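Local coordinates for protein chloromuconate cycloisomerase (Rhodococcus opacus, PDB 4M0X) that belongs to the muconate lactonizing enzyme family of the enolase superfamily, pairing an N-terminal domain with a barrel domain that holds a manganese(II) ion, at residues L130-I135 with L348-G353; T300-V305 with F327-L332; P122-L127 with S310-G315; D334-E339 with V358-E363; F268-P273 with R282-I287. All blocks are in the same frame, centred on the assembly; numbering follows the deposited sequence.

Interaction 1: L130-I135 with L348-G353; sequences LRRKRI and LLIPTG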
# COMPACT_ATOMS: atom_id res chain seq x y z
N LEU A 130 -27.41 9.62 30.44
CA LEU A 130 -28.13 9.46 29.18
C LEU A 130 -27.93 10.69 28.32
O LEU A 130 -27.82 11.78 28.85
CB LEU A 130 -29.63 9.28 29.41
CG LEU A 130 -30.22 8.04 30.08
CD1 LEU A 130 -31.68 8.31 30.40
CD2 LEU A 130 -30.06 6.84 29.19
N ARG A 131 -27.86 10.50 27.00
CA ARG A 131 -27.94 11.60 26.02
C ARG A 131 -29.28 11.65 25.31
O ARG A 131 -29.49 12.49 24.44
CB ARG A 131 -26.86 11.47 25.00
CG ARG A 131 -25.53 11.25 25.66
CD ARG A 131 -24.45 11.61 24.71
NE ARG A 131 -23.24 10.94 25.13
CZ ARG A 131 -22.03 11.29 24.73
NH1 ARG A 131 -21.87 12.34 23.92
NH2 ARG A 131 -20.99 10.60 25.14
N ARG A 132 -30.20 10.76 25.67
CA ARG A 132 -31.54 10.80 25.12
C ARG A 132 -32.39 9.92 26.00
O ARG A 132 -31.87 8.99 26.62
CB ARG A 132 -31.53 10.34 23.64
CG ARG A 132 -31.00 8.92 23.38
CD ARG A 132 -30.72 8.61 21.91
NE ARG A 132 -29.51 9.27 21.35
CZ ARG A 132 -28.22 9.00 21.64
NH1 ARG A 132 -27.84 8.10 22.53
NH2 ARG A 132 -27.28 9.67 21.02
N LYS A 133 -33.68 10.24 26.09
CA LYS A 133 -34.59 9.47 26.97
C LYS A 133 -35.41 8.43 26.21
O LYS A 133 -35.96 7.50 26.79
CB LYS A 133 -35.51 10.41 27.78
CG LYS A 133 -34.77 11.48 28.58
CD LYS A 133 -35.52 11.87 29.85
CE LYS A 133 -34.87 13.04 30.60
NZ LYS A 133 -34.81 14.28 29.77
N ARG A 134 -35.47 8.61 24.89
CA ARG A 134 -36.26 7.74 24.04
C ARG A 134 -35.44 7.33 22.83
O ARG A 134 -34.61 8.08 22.38
CB ARG A 134 -37.56 8.47 23.61
CG ARG A 134 -38.72 8.33 24.60
CD ARG A 134 -39.81 9.38 24.44
NE ARG A 134 -39.35 10.68 24.97
CZ ARG A 134 -39.58 11.14 26.20
NH1 ARG A 134 -40.30 10.43 27.08
NH2 ARG A 134 -39.09 12.34 26.56
N ILE A 135 -35.64 6.13 22.33
CA ILE A 135 -35.02 5.74 21.06
C ILE A 135 -36.04 5.25 20.01
O ILE A 135 -36.91 4.45 20.34
CB ILE A 135 -33.96 4.65 21.24
CG1 ILE A 135 -33.34 4.73 22.63
CG2 ILE A 135 -32.94 4.78 20.12
CD1 ILE A 135 -32.24 3.72 22.89
N LEU A 348 -38.78 3.10 22.13
CA LEU A 348 -38.43 2.56 23.44
C LEU A 348 -38.20 3.72 24.40
O LEU A 348 -37.55 4.70 24.02
CB LEU A 348 -37.18 1.69 23.33
CG LEU A 348 -36.58 1.16 24.63
CD1 LEU A 348 -37.53 0.25 25.38
CD2 LEU A 348 -35.27 0.45 24.30
N LEU A 349 -38.76 3.62 25.61
CA LEU A 349 -38.43 4.55 26.67
C LEU A 349 -37.29 3.93 27.49
O LEU A 349 -37.39 2.78 27.89
CB LEU A 349 -39.62 4.77 27.58
CG LEU A 349 -41.05 5.11 27.17
CD1 LEU A 349 -41.81 5.21 28.48
CD2 LEU A 349 -41.19 6.41 26.38
N ILE A 350 -36.22 4.66 27.74
CA ILE A 350 -35.07 4.04 28.44
C ILE A 350 -35.28 3.84 29.95
O ILE A 350 -35.59 4.80 30.70
CB ILE A 350 -33.75 4.80 28.16
CG1 ILE A 350 -33.40 4.75 26.66
CG2 ILE A 350 -32.61 4.23 29.01
CD1 ILE A 350 -32.54 5.89 26.16
N PRO A 351 -35.11 2.60 30.44
CA PRO A 351 -35.26 2.44 31.88
C PRO A 351 -34.34 3.39 32.67
O PRO A 351 -33.19 3.64 32.26
CB PRO A 351 -34.89 0.96 32.11
CG PRO A 351 -35.29 0.32 30.82
CD PRO A 351 -34.85 1.32 29.77
N THR A 352 -34.87 3.90 33.78
CA THR A 352 -34.23 4.92 34.59
C THR A 352 -34.03 4.43 36.03
O THR A 352 -33.27 5.04 36.80
CB THR A 352 -35.04 6.25 34.59
OG1 THR A 352 -36.41 6.01 34.96
CG2 THR A 352 -35.01 6.93 33.22
N GLY A 353 -34.71 3.34 36.39
CA GLY A 353 -34.65 2.80 37.75
C GLY A 353 -33.22 2.43 38.10
O GLY A 353 -32.35 2.48 37.23
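Ile350 and Leu130 meet tip to tip: CG2 of Ile350, anti to its backbone N, lies 3.7 Å from CD2 of Leu130. The other branch of Ile350 starts beside its own N (chi1 -63°) and crosses Ile135 obliquely, with Ile350 CD1 3.8 Å from Ile135 CG1 and close to the carbonyl oxygen of Arg132 as well. Leu349 and Arg134 behave differently. They form the non-hydrogen-bonded pair and run alongside each other in the same direction, with Leu349 CD2 3.6 Å from Arg134 CG and then at the edge of the guanidinium. Ile135 and Leu348 drop to the other, buried side, where Tyr314 and Ala311 of helix 304-316 pack on them. Three backbone bonds fix this alternation. Ile135 and Leu348 exchange a reciprocal pair, Ile135 N to Leu348 O and Leu348 N to Ile135 O, both 2.9 Å. The third, Ile350 N to Lys133 O at 3.0 Å, is almost straight (174°). Arg132 turns its polar end elsewhere and bonds through NH1 to Met317 O. A short antiparallel pairing results, with strand 347-349 lying along the start of strand 134-141, the first strand of the enolase-superfamily barrel.

Interaction 2: T300-V305 with F327-L332; sequences TPESSV and FGPGLL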
# COMPACT_ATOMS: atom_id res chain seq x y z
N THR A 300 -30.06 -8.89 19.80
CA THR A 300 -29.54 -10.25 19.71
C THR A 300 -30.56 -11.26 19.10
O THR A 300 -30.19 -12.10 18.29
CB THR A 300 -28.90 -10.72 21.03
OG1 THR A 300 -27.73 -9.93 21.28
CG2 THR A 300 -28.48 -12.15 20.95
N PRO A 301 -31.84 -11.18 19.46
CA PRO A 301 -32.50 -10.27 20.39
C PRO A 301 -32.35 -10.80 21.80
O PRO A 301 -31.60 -11.74 22.04
CB PRO A 301 -33.98 -10.32 19.93
CG PRO A 301 -34.03 -11.31 18.81
CD PRO A 301 -32.80 -12.15 18.93
N GLU A 302 -33.07 -10.19 22.73
CA GLU A 302 -32.93 -10.50 24.14
C GLU A 302 -34.26 -10.16 24.82
O GLU A 302 -35.16 -9.55 24.21
CB GLU A 302 -31.75 -9.69 24.73
CG GLU A 302 -31.80 -8.17 24.57
CD GLU A 302 -32.12 -7.71 23.15
OE1 GLU A 302 -33.31 -7.35 22.91
OE2 GLU A 302 -31.22 -7.75 22.27
N SER A 303 -34.39 -10.59 26.07
CA SER A 303 -35.57 -10.30 26.83
C SER A 303 -35.41 -8.89 27.38
O SER A 303 -34.48 -8.17 27.01
CB SER A 303 -35.63 -11.28 27.97
OG SER A 303 -34.58 -10.96 28.86
N SER A 304 -36.29 -8.51 28.31
CA SER A 304 -36.16 -7.20 28.94
C SER A 304 -34.98 -7.07 29.89
O SER A 304 -34.54 -5.94 30.15
CB SER A 304 -37.44 -6.79 29.62
OG SER A 304 -38.37 -6.42 28.61
N VAL A 305 -34.45 -8.19 30.39
CA VAL A 305 -33.28 -8.13 31.27
C VAL A 305 -32.03 -7.51 30.59
O VAL A 305 -31.52 -6.49 31.08
CB VAL A 305 -32.93 -9.51 31.88
CG1 VAL A 305 -31.72 -9.41 32.82
CG2 VAL A 305 -34.14 -10.10 32.59
N PHE A 327 -36.53 -4.09 19.63
CA PHE A 327 -37.96 -4.41 19.55
C PHE A 327 -38.21 -5.77 20.20
O PHE A 327 -39.34 -6.12 20.52
CB PHE A 327 -38.39 -4.52 18.09
CG PHE A 327 -37.70 -5.64 17.38
CD1 PHE A 327 -38.19 -6.94 17.46
CD2 PHE A 327 -36.52 -5.42 16.69
CE1 PHE A 327 -37.53 -8.00 16.85
CE2 PHE A 327 -35.86 -6.47 16.08
CZ PHE A 327 -36.36 -7.76 16.16
N GLY A 328 -37.15 -6.55 20.37
CA GLY A 328 -37.26 -7.93 20.84
C GLY A 328 -38.23 -8.16 21.98
O GLY A 328 -39.23 -8.87 21.81
N PRO A 329 -37.95 -7.58 23.17
CA PRO A 329 -38.90 -7.65 24.28
C PRO A 329 -40.39 -7.39 23.89
O PRO A 329 -41.24 -8.15 24.28
CB PRO A 329 -38.38 -6.57 25.23
CG PRO A 329 -36.92 -6.62 25.01
CD PRO A 329 -36.75 -6.80 23.53
N GLY A 330 -40.69 -6.36 23.11
CA GLY A 330 -42.06 -6.13 22.62
C GLY A 330 -42.79 -7.36 22.10
O GLY A 330 -44.00 -7.50 22.31
N LEU A 331 -42.03 -8.25 21.44
CA LEU A 331 -42.48 -9.56 20.96
C LEU A 331 -42.60 -10.72 21.97
O LEU A 331 -43.08 -11.80 21.60
CB LEU A 331 -41.58 -10.02 19.81
CG LEU A 331 -41.91 -9.44 18.44
CD1 LEU A 331 -41.00 -10.09 17.41
CD2 LEU A 331 -43.39 -9.59 18.06
N LEU A 332 -42.14 -10.56 23.21
CA LEU A 332 -42.32 -11.61 24.22
C LEU A 332 -43.69 -11.46 24.87
O LEU A 332 -44.10 -10.33 25.09
CB LEU A 332 -41.22 -11.52 25.28
CG LEU A 332 -39.78 -11.64 24.77
CD1 LEU A 332 -38.80 -11.70 25.93
CD2 LEU A 332 -39.60 -12.86 23.87
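The ring of Pro329 carries this contact, lodged against the backbone that leads into helix 304-316. Starting at CB, the first neighbour is the hydroxyl of Ser304, with Pro329 CB 3.4 Å from Ser304 OG. At the next atom, Pro329 CG is 3.5 Å from the carbonyl oxygen of Ser303 and equally near that of Glu302. The last ring atom, Pro329 CD, sits 3.2 Å from Glu302 O and also meets the carboxylate, 3.5 Å from Glu302 OE1. Three oxygens thus surround the CG-CD side of the ring; no hydrogen bond joins the segments.

Glu302 reaches the ring by a bent path. Its CG takes the crowded place between N and the carbonyl carbon (chi1 56°), and a second bend at chi2 (-48°) brings the acid obliquely across the proline. The other oxygen, Glu302 OE2, accepts from Thr300 N at 3.0 Å, met from above the carboxylate plane, which helps fix the rotation of the acid beside the cis peptide that precedes Pro301. Further along, Leu332 CD1 rests 3.6 Å from Ser303 CA.

Ser303 is the N-cap of helix 304-316: its OG accepts from Val305 N and is also bonded to Glu49 OE1, while Ser304 OG is held by Leu341 N. The side chain of Pro301 is about 9 Å from the bound manganese(II) ion. The contact sits between strands 45-51 and 27-40, which touch Glu302, Ser303 and Leu332, and strand 134-141, on which Phe327 and Leu331 pack.

Interaction 3: P122-L127 with S310-G315; sequences PVSDLL and SAQLYG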
# COMPACT_ATOMS: atom_id res chain seq x y z
N PRO A 122 -29.26 4.39 38.05
CA PRO A 122 -29.20 3.66 36.79
C PRO A 122 -27.77 3.49 36.26
O PRO A 122 -26.96 4.41 36.38
CB PRO A 122 -30.05 4.51 35.83
CG PRO A 122 -30.04 5.87 36.42
CD PRO A 122 -29.94 5.69 37.91
N VAL A 123 -27.44 2.33 35.70
CA VAL A 123 -26.07 2.11 35.23
C VAL A 123 -25.66 3.27 34.32
O VAL A 123 -24.56 3.80 34.48
CB VAL A 123 -25.89 0.76 34.50
CG1 VAL A 123 -24.47 0.65 33.96
CG2 VAL A 123 -26.20 -0.41 35.44
N SER A 124 -26.56 3.69 33.42
CA SER A 124 -26.35 4.87 32.58
C SER A 124 -25.69 6.07 33.25
O SER A 124 -24.97 6.80 32.59
CB SER A 124 -27.64 5.30 31.89
OG SER A 124 -28.68 5.55 32.82
N ASP A 125 -25.91 6.28 34.55
CA ASP A 125 -25.11 7.24 35.33
C ASP A 125 -23.65 6.84 35.41
O ASP A 125 -22.78 7.62 35.05
CB ASP A 125 -25.60 7.41 36.76
CG ASP A 125 -26.86 8.21 36.85
OD1 ASP A 125 -27.50 8.46 35.81
OD2 ASP A 125 -27.20 8.58 38.00
N LEU A 126 -23.38 5.64 35.88
CA LEU A 126 -22.00 5.19 36.01
C LEU A 126 -21.26 5.45 34.71
O LEU A 126 -20.06 5.72 34.74
CB LEU A 126 -21.93 3.72 36.43
CG LEU A 126 -22.83 3.39 37.63
CD1 LEU A 126 -22.63 1.98 38.15
CD2 LEU A 126 -22.68 4.37 38.79
N LEU A 127 -21.99 5.44 33.60
CA LEU A 127 -21.39 5.62 32.27
C LEU A 127 -21.14 7.08 31.84
O LEU A 127 -20.49 7.33 30.83
CB LEU A 127 -22.23 4.91 31.22
CG LEU A 127 -21.69 3.54 30.78
CD1 LEU A 127 -21.67 2.53 31.92
CD2 LEU A 127 -22.48 2.99 29.60
N SER A 310 -28.83 -2.80 27.78
CA SER A 310 -28.61 -2.31 26.42
C SER A 310 -29.24 -0.95 26.16
O SER A 310 -28.57 -0.07 25.64
CB SER A 310 -29.15 -3.28 25.39
OG SER A 310 -28.42 -4.48 25.46
N ALA A 311 -30.52 -0.79 26.49
CA ALA A 311 -31.21 0.48 26.25
C ALA A 311 -30.46 1.63 26.92
O ALA A 311 -30.30 2.72 26.35
CB ALA A 311 -32.65 0.41 26.72
N GLN A 312 -29.98 1.38 28.13
CA GLN A 312 -29.21 2.39 28.84
C GLN A 312 -27.89 2.68 28.11
O GLN A 312 -27.57 3.84 27.84
CB GLN A 312 -28.99 2.01 30.30
CG GLN A 312 -30.16 2.41 31.18
CD GLN A 312 -29.99 1.99 32.62
OE1 GLN A 312 -28.89 2.07 33.18
NE2 GLN A 312 -31.07 1.55 33.24
N LEU A 313 -27.15 1.63 27.77
CA LEU A 313 -25.95 1.78 26.95
C LEU A 313 -26.21 2.72 25.77
O LEU A 313 -25.56 3.78 25.64
CB LEU A 313 -25.48 0.41 26.43
CG LEU A 313 -24.34 0.46 25.41
CD1 LEU A 313 -23.08 1.04 26.05
CD2 LEU A 313 -24.06 -0.92 24.86
N TYR A 314 -27.18 2.33 24.94
CA TYR A 314 -27.51 3.04 23.71
C TYR A 314 -27.89 4.49 24.01
O TYR A 314 -27.56 5.38 23.25
CB TYR A 314 -28.62 2.32 22.95
CG TYR A 314 -28.37 0.85 22.63
CD1 TYR A 314 -27.12 0.27 22.83
CD2 TYR A 314 -29.38 0.04 22.08
CE1 TYR A 314 -26.88 -1.06 22.53
CE2 TYR A 314 -29.15 -1.30 21.77
CZ TYR A 314 -27.89 -1.85 22.01
OH TYR A 314 -27.60 -3.17 21.72
N GLY A 315 -28.56 4.72 25.13
CA GLY A 315 -28.82 6.08 25.57
C GLY A 315 -27.58 6.87 26.04
O GLY A 315 -27.59 8.12 26.02
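Gln312 leaves its helix with CG beside the backbone N (chi1 -85°) and runs straight out from there (chi2 178°), so that its amide lands at the start of the short, weakly bonded helix 123-126. Ser124 answers with OG in the crowded position between N and the carbonyl carbon, which lays the hydroxyl alongside the Gln312 chain, with Ser124 OG 3.8 Å from Gln312 CG.

One hydrogen bond pins the amide: Ser124 N gives to Gln312 OE1 at 2.8 Å, nearly straight (175°) and on a lone pair of the oxygen. Val123 N is also close to OE1, but its angle is poor and it makes no bond there; the backbone of Val123 is hydrogen-bonded to Gly355. The amide nitrogen of Gln312 bonds weakly to Gly355 O, so both ends of the amide have partners, consistent with a fixed flip. Pro122 closes in on the end of the group, its CB 3.8 Å from Gln312 OE1. A buried polar side chain is thereby satisfied by backbone groups.

One residue on, Leu313 sends CG anti to its N and crosses Leu127 obliquely, Leu313 CD1 4.1 Å from Leu127 CD2. Leu278 of helix 278-291 packs on both Leu313 and Val123. On the subunit side, Leu126 meets Leu126 of the second subunit. Here helix 123-126, from the last part of the N-terminal family region, is fastened to barrel helix 304-316, a junction between the two domains of the enolase-superfamily architecture.

Interaction 4: D334-E339 with V358-E363; sequences DEVVTE and VNLDEE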
# COMPACT_ATOMS: atom_id res chain seq x y z
N ASP A 334 -44.37 -12.95 27.86
CA ASP A 334 -44.06 -12.86 29.28
C ASP A 334 -42.55 -12.90 29.52
O ASP A 334 -41.79 -13.27 28.63
CB ASP A 334 -44.75 -13.98 30.03
CG ASP A 334 -44.99 -13.67 31.51
OD1 ASP A 334 -44.31 -12.80 32.11
OD2 ASP A 334 -45.86 -14.33 32.08
N GLU A 335 -42.12 -12.53 30.73
CA GLU A 335 -40.72 -12.23 31.03
C GLU A 335 -40.34 -12.64 32.46
O GLU A 335 -41.17 -13.12 33.20
CB GLU A 335 -40.42 -10.75 30.79
CG GLU A 335 -40.78 -10.28 29.39
CD GLU A 335 -39.81 -9.24 28.80
OE1 GLU A 335 -38.56 -9.35 29.07
OE2 GLU A 335 -40.31 -8.34 28.05
N VAL A 336 -39.07 -12.48 32.84
CA VAL A 336 -38.72 -12.70 34.26
C VAL A 336 -38.54 -11.38 35.02
O VAL A 336 -38.02 -11.36 36.13
CB VAL A 336 -37.57 -13.72 34.51
CG1 VAL A 336 -37.91 -15.05 33.86
CG2 VAL A 336 -36.22 -13.22 34.02
N VAL A 337 -38.99 -10.27 34.45
CA VAL A 337 -38.93 -9.00 35.18
C VAL A 337 -40.29 -8.58 35.68
O VAL A 337 -41.29 -9.08 35.23
CB VAL A 337 -38.22 -7.86 34.40
CG1 VAL A 337 -36.73 -8.18 34.28
CG2 VAL A 337 -38.84 -7.61 33.04
N THR A 338 -40.32 -7.68 36.64
CA THR A 338 -41.58 -7.16 37.10
C THR A 338 -42.20 -6.14 36.11
O THR A 338 -43.40 -5.99 36.06
CB THR A 338 -41.45 -6.53 38.49
OG1 THR A 338 -40.40 -5.56 38.47
CG2 THR A 338 -41.14 -7.60 39.50
N GLU A 339 -41.37 -5.44 35.34
CA GLU A 339 -41.79 -4.41 34.39
C GLU A 339 -40.92 -4.48 33.14
O GLU A 339 -39.77 -4.04 33.17
CB GLU A 339 -41.67 -3.03 35.01
CG GLU A 339 -42.73 -2.73 36.06
CD GLU A 339 -42.37 -1.55 36.94
OE1 GLU A 339 -41.82 -0.54 36.42
OE2 GLU A 339 -42.65 -1.64 38.17
N VAL A 358 -34.55 -2.79 35.71
CA VAL A 358 -35.63 -3.79 35.78
C VAL A 358 -35.30 -4.74 36.90
O VAL A 358 -34.13 -4.92 37.21
CB VAL A 358 -35.77 -4.64 34.49
CG1 VAL A 358 -36.44 -3.84 33.39
CG2 VAL A 358 -34.41 -5.17 34.05
N ASN A 359 -36.33 -5.35 37.50
CA ASN A 359 -36.16 -6.22 38.66
C ASN A 359 -36.65 -7.62 38.40
O ASN A 359 -37.56 -7.82 37.60
CB ASN A 359 -36.90 -5.62 39.82
CG ASN A 359 -36.25 -4.34 40.32
OD1 ASN A 359 -36.80 -3.26 40.15
ND2 ASN A 359 -35.06 -4.46 40.92
N LEU A 360 -36.05 -8.62 39.05
CA LEU A 360 -36.60 -9.97 38.97
C LEU A 360 -38.06 -10.10 39.42
O LEU A 360 -38.51 -9.46 40.37
CB LEU A 360 -35.79 -10.93 39.79
CG LEU A 360 -34.82 -11.75 38.96
CD1 LEU A 360 -34.26 -12.84 39.84
CD2 LEU A 360 -35.49 -12.31 37.71
N ASP A 361 -38.79 -10.96 38.74
CA ASP A 361 -40.01 -11.48 39.30
C ASP A 361 -39.77 -12.95 39.56
O ASP A 361 -39.76 -13.76 38.63
CB ASP A 361 -41.18 -11.26 38.35
CG ASP A 361 -42.46 -11.88 38.86
OD1 ASP A 361 -42.43 -12.99 39.46
OD2 ASP A 361 -43.52 -11.25 38.62
N GLU A 362 -39.61 -13.31 40.83
CA GLU A 362 -39.16 -14.66 41.16
C GLU A 362 -40.20 -15.75 40.88
O GLU A 362 -39.87 -16.92 40.70
CB GLU A 362 -38.60 -14.70 42.57
CG GLU A 362 -37.27 -14.00 42.65
CD GLU A 362 -36.43 -14.45 43.82
OE1 GLU A 362 -36.01 -15.64 43.83
OE2 GLU A 362 -36.20 -13.62 44.72
N GLU A 363 -41.45 -15.35 40.81
CA GLU A 363 -42.48 -16.30 40.45
C GLU A 363 -42.39 -16.61 38.97
O GLU A 363 -42.42 -17.79 38.57
CB GLU A 363 -43.88 -15.80 40.85
CG GLU A 363 -45.04 -16.65 40.37
CD GLU A 363 -44.96 -18.11 40.78
OE1 GLU A 363 -44.14 -18.49 41.65
OE2 GLU A 363 -45.75 -18.90 40.20
O HOH W 1 -38.87 -4.93 36.36
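Asp361 N donates to Val336 O at 2.8 Å, close to straight (166°) although it comes from above the carbonyl plane. The companion bond, Thr338 N to Asn359 O at 2.9 Å, lies in the plane of its carbonyl. Together they make a single beta bridge, Val337 opposite Leu360, just before helix 362-368, for which Asp361 is the N-cap. The capping bond itself, Glu363 N to Asp361 OD1, is weak. Asp361 CG is anti to its backbone N (chi1 176°), and the carboxylate has its salt bridge through OD2 with Arg364. That same arginine pairs with Asp334 OD1, so one positive group probably eases the proximity of two acids.

A water ties the far end of the bridge together. It accepts from Glu339 N at 2.7 Å and from Asn359 N at 2.8 Å, and it is hydrogen-bonded to Thr338 OG1 as well. Thr338 holds OG1 between its N and carbonyl carbon, which leaves CG2 beside Leu360 O and against Asp361 CB.

Beyond the polar groups come the aliphatic ones. Val336 and Leu360 are aligned flank to flank, both heading the same way, with Leu35 of strand 27-40 touching both. Val337 crosses Val358 obliquely, while Val305 of helix 304-316 packs on Val336 and Val337. The loop 334-339 and the lead-in to the C-terminal helix are thus fitted jointly against the N-terminal sheet and a barrel helix. Where the two valines cross, Val337 CG1 stands 3.7 Å from Val358 CB.

Interaction 5: F268-P273 with R282-I287; sequences FAIKIP and REIAAI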
# COMPACT_ATOMS: atom_id res chain seq x y z
N PHE A 268 -21.00 0.07 12.73
CA PHE A 268 -21.01 -1.05 13.66
C PHE A 268 -22.42 -1.30 14.14
O PHE A 268 -23.18 -0.36 14.38
CB PHE A 268 -20.08 -0.79 14.85
CG PHE A 268 -18.63 -0.72 14.48
CD1 PHE A 268 -18.18 -1.23 13.27
CD2 PHE A 268 -17.71 -0.17 15.34
CE1 PHE A 268 -16.85 -1.17 12.92
CE2 PHE A 268 -16.36 -0.13 15.04
CZ PHE A 268 -15.93 -0.63 13.82
N ALA A 269 -22.79 -2.57 14.25
CA ALA A 269 -23.97 -2.94 15.02
C ALA A 269 -23.45 -3.19 16.43
O ALA A 269 -22.65 -4.08 16.64
CB ALA A 269 -24.60 -4.18 14.44
N ILE A 270 -23.88 -2.37 17.38
CA ILE A 270 -23.42 -2.53 18.75
C ILE A 270 -24.40 -3.39 19.56
O ILE A 270 -25.61 -3.22 19.46
CB ILE A 270 -23.22 -1.16 19.41
CG1 ILE A 270 -22.32 -0.27 18.55
CG2 ILE A 270 -22.70 -1.32 20.84
CD1 ILE A 270 -20.86 -0.67 18.52
N LYS A 271 -23.86 -4.33 20.35
CA LYS A 271 -24.67 -5.33 21.07
C LYS A 271 -23.83 -5.82 22.21
O LYS A 271 -22.68 -6.15 21.97
CB LYS A 271 -24.95 -6.55 20.22
CG LYS A 271 -25.99 -6.44 19.12
CD LYS A 271 -26.46 -7.84 18.71
CE LYS A 271 -25.74 -8.38 17.49
NZ LYS A 271 -26.62 -8.37 16.28
N ILE A 272 -24.39 -5.91 23.42
CA ILE A 272 -23.63 -6.34 24.58
C ILE A 272 -23.16 -7.81 24.58
O ILE A 272 -21.96 -8.06 24.67
CB ILE A 272 -24.33 -5.95 25.90
CG1 ILE A 272 -24.30 -4.45 26.06
CG2 ILE A 272 -23.61 -6.56 27.10
CD1 ILE A 272 -24.93 -3.96 27.34
N PRO A 273 -24.10 -8.78 24.45
CA PRO A 273 -23.73 -10.20 24.55
C PRO A 273 -22.52 -10.57 23.69
O PRO A 273 -21.55 -11.14 24.16
CB PRO A 273 -24.97 -10.91 23.99
CG PRO A 273 -26.08 -9.96 24.17
CD PRO A 273 -25.46 -8.62 23.92
N ARG A 282 -19.14 -0.48 24.89
CA ARG A 282 -18.84 0.94 24.74
C ARG A 282 -17.52 1.18 24.04
O ARG A 282 -17.41 2.11 23.23
CB ARG A 282 -18.87 1.76 26.05
CG ARG A 282 -19.98 2.80 26.10
CD ARG A 282 -19.60 4.27 25.97
NE ARG A 282 -19.17 4.72 24.64
CZ ARG A 282 -18.99 6.01 24.33
NH1 ARG A 282 -19.24 6.94 25.24
NH2 ARG A 282 -18.60 6.38 23.12
N GLU A 283 -16.52 0.35 24.34
CA GLU A 283 -15.21 0.57 23.77
C GLU A 283 -15.31 0.46 22.26
O GLU A 283 -14.79 1.30 21.55
CB GLU A 283 -14.15 -0.37 24.36
CG GLU A 283 -13.67 0.05 25.76
CD GLU A 283 -12.69 -0.94 26.42
OE1 GLU A 283 -12.07 -0.62 27.48
OE2 GLU A 283 -12.53 -2.06 25.85
N ILE A 284 -16.02 -0.56 21.76
CA ILE A 284 -16.28 -0.71 20.32
C ILE A 284 -16.95 0.53 19.74
O ILE A 284 -16.60 1.00 18.66
CB ILE A 284 -17.08 -1.99 19.99
CG1 ILE A 284 -16.27 -3.24 20.35
CG2 ILE A 284 -17.46 -2.07 18.52
CD1 ILE A 284 -17.10 -4.50 20.37
N ALA A 285 -17.87 1.09 20.49
CA ALA A 285 -18.55 2.27 20.01
C ALA A 285 -17.58 3.45 20.05
O ALA A 285 -17.61 4.32 19.17
CB ALA A 285 -19.81 2.53 20.83
N ALA A 286 -16.70 3.48 21.05
CA ALA A 286 -15.71 4.54 21.15
C ALA A 286 -14.81 4.55 19.91
O ALA A 286 -14.43 5.63 19.41
CB ALA A 286 -14.89 4.39 22.42
N ILE A 287 -14.47 3.35 19.43
CA ILE A 287 -13.69 3.16 18.21
C ILE A 287 -14.48 3.61 16.97
O ILE A 287 -13.91 4.30 16.11
CB ILE A 287 -13.18 1.70 18.06
CG1 ILE A 287 -12.00 1.46 18.99
CG2 ILE A 287 -12.66 1.43 16.64
CD1 ILE A 287 -12.04 0.12 19.69
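The ring of Phe268 meets the helix by its edge. In its plane, at the CD2 corner, lies the carbonyl oxygen of Ile284, with Phe268 CD2 3.7 Å from Ile284 O. Farther along the same edge, Phe268 CE2 is 4.3 Å from Ile287 CG2. The ring reaches there because its CG stands beside the backbone N (chi1 -66°).

Ile284 is the middle piece. Ile284 CG2, anti to the backbone N, is shared: it touches Phe268 CD2 at 3.7 Å, the two side chains crossing obliquely, and Ile270 CD1 at the same distance. Ile270 and Ile284 pass one another flank to flank, heading opposite ways, and the Ile270 tip goes on to Ala285, with Ile270 CD1 4.1 Å from Ala285 CB. That same tip also lies near the backbone nitrogen of Ala285. No hydrogen bond crosses; the joint is aliphatic and aromatic, and buried.

The strand 268-270 and the helix segment 282-287 run nearly antiparallel (156°) with axes 9.2 Å apart, as expected of a beta-alpha unit in a TIM barrel. Beyond the strand, Lys271 forms a salt bridge with Asp247, a ligand of the manganese. Strand 267-270 lies between strands 244-246 and 294-297, and helix 278-291 packs outside it, next to helix 253-262, whose Ala256 touches both Phe268 and Ile287.

Overall arrangement
From the N terminus, residues 122-127 open interaction 3 and 130-135 open interaction 1. Interaction 5 then closes locally, a small loop lying wholly within both. Residues 300-305 open interaction 2 before 310-315 close interaction 3, so those two cross; 327-332 close interaction 2, which stays inside interaction 1. Residues 334-339 open interaction 4, 348-353 close interaction 1, and 358-363 close interaction 4, so interaction 1 crosses both 3 and 4. Helix 304-316 serves interactions 2 and 3 and lies against 1 and 4. Together they join the N-terminal domain, the barrel's first strand, a beta-alpha unit and the C-terminal tail.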